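Local coordinates for YjbQ family protein (Sulfolobus tokodaii, PDB 1VE0), which binds zinc and belongs to the UPF0047 (YjbQ) family, its chemical role not being shown by the structure alone, at the interface of chains A and B. Sequence-based numbering; all coordinates share one arbitrary frame. Chains: chain A/B, hypothetical protein (ST2072).

Contact 1 and contact 2 belong to one interface between two copies of the same protein, their C-alpha centres about 22 Å apart. In contact 1, helix 55-68 of chain A meets the zinc-binding segment of chain B and its helix 84-93; in contact 2, strands 46-51 and 96-102 of chain A face strands 35-41 and 96-102 of chain B. The two share no residue, yet helix 84-93 of chain B leads almost directly into B:Asn95 and B:Ser96 of contact 2. Direct bonds and stacking in the first and water bridges in the second differ in kind, and the deposited three-copy assembly probably draws on both.

Contact 1: the interface of chains A and B. Residues chain A 56-57, 59-60, 64; chain B 74-77, 88.
The backbone N-H groups of B:Glu76 and B:His77, at the start of 3-10 helix 76-79, converge on the carboxylate of A:Asp60, whose helix 55-68 runs past that turn. B:Glu76 N donates to A:Asp60 OD2 at 2.8 Å, using the syn lone pair, while B:His77 N reaches A:Asp60 OD1 at 3.0 Å on its syn side, 16° out of the carboxylate plane. CG of A:Asp60 stands beside its own backbone N (chi1 -69°), which points the carboxylate across to chain B, and the paired bonds probably fix its rotation. Farther along the helix, the five-membered ring of the A:Trp64 indole stacks on the ring of B:Phe75, planes 16° apart and ring centroids 4.4 Å apart, with CE1 of the phenyl ring set toward the indole rim. The indole NE1 of A:Trp64 also gives a hydrogen bond of 3.0 Å to the backbone carbonyl O of B:Glu74, which lies close to the ring plane, and CB of A:Trp64 packs on CG1 of B:Val88. A leucine in place of A:Trp64 would probably leave the B:Glu74 carbonyl without this donor and B:Phe75 without its stacking partner, freeing the phenyl ring to shift. Nearer the helix start, A:Lys59 crosses B:Glu76 obliquely, its CD against the carboxylate; the salt bridge from NZ to OE2 is long, 3.9 Å. A:Gly56 lets CB of B:Glu76 approach its CA, and CD1 of A:Leu57 touches CB of B:His77 at 3.5 Å. B:His77 is a zinc ligand, and these contacts thus place helix 55-68 of one chain against the metal-binding segment of its neighbour, beside helix 84-93.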
loop_
_atom_site.group_PDB
_atom_site.type_symbol
_atom_site.label_atom_id
_atom_site.label_comp_id
_atom_site.label_asym_id
_atom_site.label_seq_id
_atom_site.Cartn_x
_atom_site.Cartn_y
_atom_site.Cartn_z
ATOM N N GLY A 56 13.248 -18.706 5.388
ATOM C CA GLY A 56 14.296 -17.704 5.303
ATOM C C GLY A 56 13.756 -16.308 5.054
ATOM O O GLY A 56 14.169 -15.333 5.690
ATOM N N LEU A 57 12.809 -16.225 4.124
ATOM C CA LEU A 57 12.188 -14.963 3.750
ATOM C C LEU A 57 11.478 -14.330 4.955
ATOM O O LEU A 57 11.487 -13.116 5.122
ATOM C CB LEU A 57 11.213 -15.231 2.601
ATOM C CG LEU A 57 10.940 -14.179 1.536
ATOM C CD1 LEU A 57 12.240 -13.638 0.951
ATOM C CD2 LEU A 57 10.075 -14.819 0.449
ATOM N N LYS A 59 12.464 -14.237 7.775
ATOM C CA LYS A 59 13.509 -13.547 8.523
ATOM C C LYS A 59 13.955 -12.311 7.722
ATOM O O LYS A 59 14.124 -11.227 8.277
ATOM C CB LYS A 59 14.723 -14.458 8.742
ATOM C CG LYS A 59 14.518 -15.627 9.693
ATOM C CD LYS A 59 15.848 -16.350 9.870
ATOM C CE LYS A 59 15.776 -17.505 10.850
ATOM N NZ LYS A 59 15.116 -18.702 10.272
ATOM N N ASP A 60 14.156 -12.497 6.417
ATOM C CA ASP A 60 14.572 -11.417 5.516
ATOM C C ASP A 60 13.698 -10.155 5.611
ATOM O O ASP A 60 14.221 -9.037 5.620
ATOM C CB ASP A 60 14.553 -11.906 4.059
ATOM C CG ASP A 60 15.638 -12.932 3.760
ATOM O OD1 ASP A 60 15.455 -13.724 2.802
ATOM O OD2 ASP A 60 16.671 -12.942 4.467
ATOM N N TRP A 64 15.651 -6.863 6.636
ATOM C CA TRP A 64 15.787 -5.773 5.684
ATOM C C TRP A 64 15.026 -4.552 6.164
ATOM O O TRP A 64 15.399 -3.419 5.868
ATOM C CB TRP A 64 15.346 -6.211 4.291
ATOM C CG TRP A 64 16.460 -6.926 3.621
ATOM C CD1 TRP A 64 16.760 -8.255 3.714
ATOM C CD2 TRP A 64 17.538 -6.319 2.901
ATOM N NE1 TRP A 64 17.969 -8.513 3.101
ATOM C CE2 TRP A 64 18.466 -7.341 2.596
ATOM C CE3 TRP A 64 17.813 -5.007 2.488
ATOM C CZ2 TRP A 64 19.650 -7.091 1.900
ATOM C CZ3 TRP A 64 18.991 -4.759 1.793
ATOM C CH2 TRP A 64 19.895 -5.796 1.508
ATOM N N GLU B 74 22.361 -9.843 1.161
ATOM C CA GLU B 74 22.262 -11.069 1.938
ATOM C C GLU B 74 20.798 -11.418 2.205
ATOM O O GLU B 74 20.078 -10.639 2.825
ATOM C CB GLU B 74 23.013 -10.892 3.261
ATOM C CG GLU B 74 22.843 -12.032 4.241
ATOM C CD GLU B 74 23.568 -11.786 5.554
ATOM O OE1 GLU B 74 23.433 -12.625 6.475
ATOM O OE2 GLU B 74 24.276 -10.758 5.663
ATOM N N PHE B 75 20.369 -12.583 1.721
ATOM C CA PHE B 75 18.991 -13.058 1.889
ATOM C C PHE B 75 18.970 -14.544 2.255
ATOM O O PHE B 75 19.497 -15.379 1.519
ATOM C CB PHE B 75 18.198 -12.868 0.587
ATOM C CG PHE B 75 18.094 -11.436 0.137
ATOM C CD1 PHE B 75 17.177 -10.564 0.732
ATOM C CD2 PHE B 75 18.920 -10.954 -0.869
ATOM C CE1 PHE B 75 17.088 -9.235 0.327
ATOM C CE2 PHE B 75 18.841 -9.623 -1.282
ATOM C CZ PHE B 75 17.922 -8.760 -0.681
ATOM N N GLU B 76 18.354 -14.886 3.379
ATOM C CA GLU B 76 18.291 -16.286 3.774
ATOM C C GLU B 76 17.492 -17.098 2.766
ATOM O O GLU B 76 17.689 -18.310 2.616
ATOM C CB GLU B 76 17.668 -16.418 5.157
ATOM C CG GLU B 76 18.505 -15.769 6.237
ATOM C CD GLU B 76 18.481 -16.551 7.533
ATOM O OE1 GLU B 76 19.212 -16.157 8.472
ATOM O OE2 GLU B 76 17.735 -17.559 7.613
ATOM N N HIS B 77 16.588 -16.418 2.069
ATOM C CA HIS B 77 15.758 -17.073 1.073
ATOM C C HIS B 77 16.587 -17.595 -0.091
ATOM O O HIS B 77 16.251 -18.619 -0.689
ATOM C CB HIS B 77 14.720 -16.092 0.528
ATOM C CG HIS B 77 13.860 -16.665 -0.550
ATOM N ND1 HIS B 77 12.925 -17.647 -0.312
ATOM C CD2 HIS B 77 13.804 -16.403 -1.878
ATOM C CE1 HIS B 77 12.328 -17.968 -1.446
ATOM N NE2 HIS B 77 12.843 -17.227 -2.412
ATOM N N VAL B 88 11.317 -9.061 -0.981
ATOM C CA VAL B 88 11.371 -7.989 -0.004
ATOM C C VAL B 88 10.862 -6.643 -0.520
ATOM O O VAL B 88 9.986 -6.022 0.094
ATOM C CB VAL B 88 12.815 -7.809 0.526
ATOM C CG1 VAL B 88 12.911 -6.544 1.378
ATOM C CG2 VAL B 88 13.213 -9.031 1.335
#

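Contact 2: the interface of chains A and B. Residues chain A 50, 97-98, 100; chain B 38, 40, 95-96.
A water-mediated interface between strands of two copies of the protein joins A:Val98 to B:Asn95 and B:Ser96, and probably helps to hold neighbouring subunits of the deposited three-copy assembly together. No polar atoms of the two chains bond directly here. Instead, the carbonyl O of A:Val98 is shared by water 1, at 2.7 Å, and water 2. The side-chain amide of B:Asn95 faces both waters: ND2 bonds water 1 at 2.9 Å, nearly straight at 160°, while OD1 bonds water 2 at 2.7 Å. CG of B:Asn95 sits between its backbone N and carbonyl carbon (chi1 67°), which turns the amide toward chain A with each end matched to a different water. Water 2 is also bonded by the hydroxyl OG of B:Ser96 at 2.6 Å and by the backbone N of A:Val98 at 3.2 Å, the latter long and bent (141° at H), tying both backbone polar groups of this valine to chain B. Apolar groups flank the waters. CG2 of A:Val98 rests on CB of B:Ser96 at 3.7 Å, and its other branch, CG1, passes beside ND1 of B:His38 without close contact. CB and CG1 of A:Ile50 pack at a slant against OD1 of B:Asn95, with CD of A:Arg97 more loosely near the same oxygen. On the other flank, CD of A:Pro100 and CD1 of B:Ile40 meet tip to tip at 4.2 Å, a loose contact. By bridging strand 96-102 of chain A to B:Asn95 and the start of the same strand in chain B, the waters probably satisfy polar groups not paired directly here and so are likely to support the oligomer.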
loop_
_atom_site.group_PDB
_atom_site.type_symbol
_atom_site.label_atom_id
_atom_site.label_comp_id
_atom_site.label_asym_id
_atom_site.label_seq_id
_atom_site.Cartn_x
_atom_site.Cartn_y
_atom_site.Cartn_z
ATOM N N ILE A 50 1.466 -9.101 1.671
ATOM C CA ILE A 50 1.022 -10.352 1.056
ATOM C C ILE A 50 2.262 -10.860 0.327
ATOM O O ILE A 50 2.686 -10.260 -0.657
ATOM C CB ILE A 50 -0.086 -10.166 -0.013
ATOM C CG1 ILE A 50 -1.265 -9.382 0.553
ATOM C CG2 ILE A 50 -0.566 -11.547 -0.513
ATOM C CD1 ILE A 50 -1.878 -9.990 1.798
ATOM N N ARG A 97 -3.805 -4.554 3.386
ATOM C CA ARG A 97 -3.580 -5.191 2.095
ATOM C C ARG A 97 -4.939 -5.748 1.669
ATOM O O ARG A 97 -5.765 -6.082 2.521
ATOM C CB ARG A 97 -2.567 -6.342 2.213
ATOM C CG ARG A 97 -1.115 -5.889 2.314
ATOM C CD ARG A 97 -0.676 -5.231 1.014
ATOM N NE ARG A 97 0.746 -4.898 1.018
ATOM C CZ ARG A 97 1.264 -3.819 1.599
ATOM N NH1 ARG A 97 0.475 -2.958 2.241
ATOM N NH2 ARG A 97 2.571 -3.579 1.504
ATOM N N VAL A 98 -5.179 -5.830 0.365
ATOM C CA VAL A 98 -6.437 -6.379 -0.112
ATOM C C VAL A 98 -6.205 -7.770 -0.680
ATOM O O VAL A 98 -5.150 -8.056 -1.246
ATOM C CB VAL A 98 -7.074 -5.498 -1.205
ATOM C CG1 VAL A 98 -7.402 -4.129 -0.638
ATOM C CG2 VAL A 98 -6.135 -5.357 -2.368
ATOM N N PRO A 100 -8.454 -10.668 -2.937
ATOM C CA PRO A 100 -9.761 -10.919 -3.545
ATOM C C PRO A 100 -10.341 -12.216 -2.998
ATOM O O PRO A 100 -9.604 -13.091 -2.553
ATOM C CB PRO A 100 -9.449 -11.004 -5.036
ATOM C CG PRO A 100 -8.020 -11.546 -5.052
ATOM C CD PRO A 100 -7.353 -10.805 -3.908
ATOM N N HIS B 38 -9.507 -2.568 -8.127
ATOM C CA HIS B 38 -8.378 -3.050 -7.346
ATOM C C HIS B 38 -7.476 -3.734 -8.362
ATOM O O HIS B 38 -7.861 -4.747 -8.936
ATOM C CB HIS B 38 -8.836 -4.071 -6.309
ATOM C CG HIS B 38 -9.702 -3.491 -5.238
ATOM N ND1 HIS B 38 -9.186 -2.916 -4.097
ATOM C CD2 HIS B 38 -11.048 -3.367 -5.148
ATOM C CE1 HIS B 38 -10.176 -2.463 -3.349
ATOM N NE2 HIS B 38 -11.316 -2.725 -3.964
ATOM N N ILE B 40 -4.553 -5.902 -8.904
ATOM C CA ILE B 40 -3.848 -6.891 -8.093
ATOM C C ILE B 40 -2.994 -7.901 -8.841
ATOM O O ILE B 40 -3.372 -8.357 -9.913
ATOM C CB ILE B 40 -4.905 -7.714 -7.286
ATOM C CG1 ILE B 40 -5.706 -6.782 -6.383
ATOM C CG2 ILE B 40 -4.242 -8.853 -6.489
ATOM C CD1 ILE B 40 -7.107 -7.289 -6.117
ATOM N N ASN B 95 1.322 -5.498 -3.460
ATOM C CA ASN B 95 0.936 -6.215 -4.671
ATOM C C ASN B 95 -0.344 -5.682 -5.285
ATOM O O ASN B 95 -0.885 -6.290 -6.205
ATOM C CB ASN B 95 0.759 -7.696 -4.365
ATOM C CG ASN B 95 -0.411 -7.949 -3.451
ATOM O OD1 ASN B 95 -0.514 -7.356 -2.377
ATOM N ND2 ASN B 95 -1.314 -8.831 -3.877
ATOM N N SER B 96 -0.836 -4.556 -4.775
ATOM C CA SER B 96 -2.044 -3.970 -5.321
ATOM C C SER B 96 -2.089 -2.467 -5.112
ATOM O O SER B 96 -1.357 -1.916 -4.289
ATOM C CB SER B 96 -3.296 -4.586 -4.677
ATOM O OG SER B 96 -3.408 -4.210 -3.306
HETATM O O HOH W 1 -3.785 -9.882 -2.714
HETATM O O HOH W 2 -2.914 -6.303 -1.787
#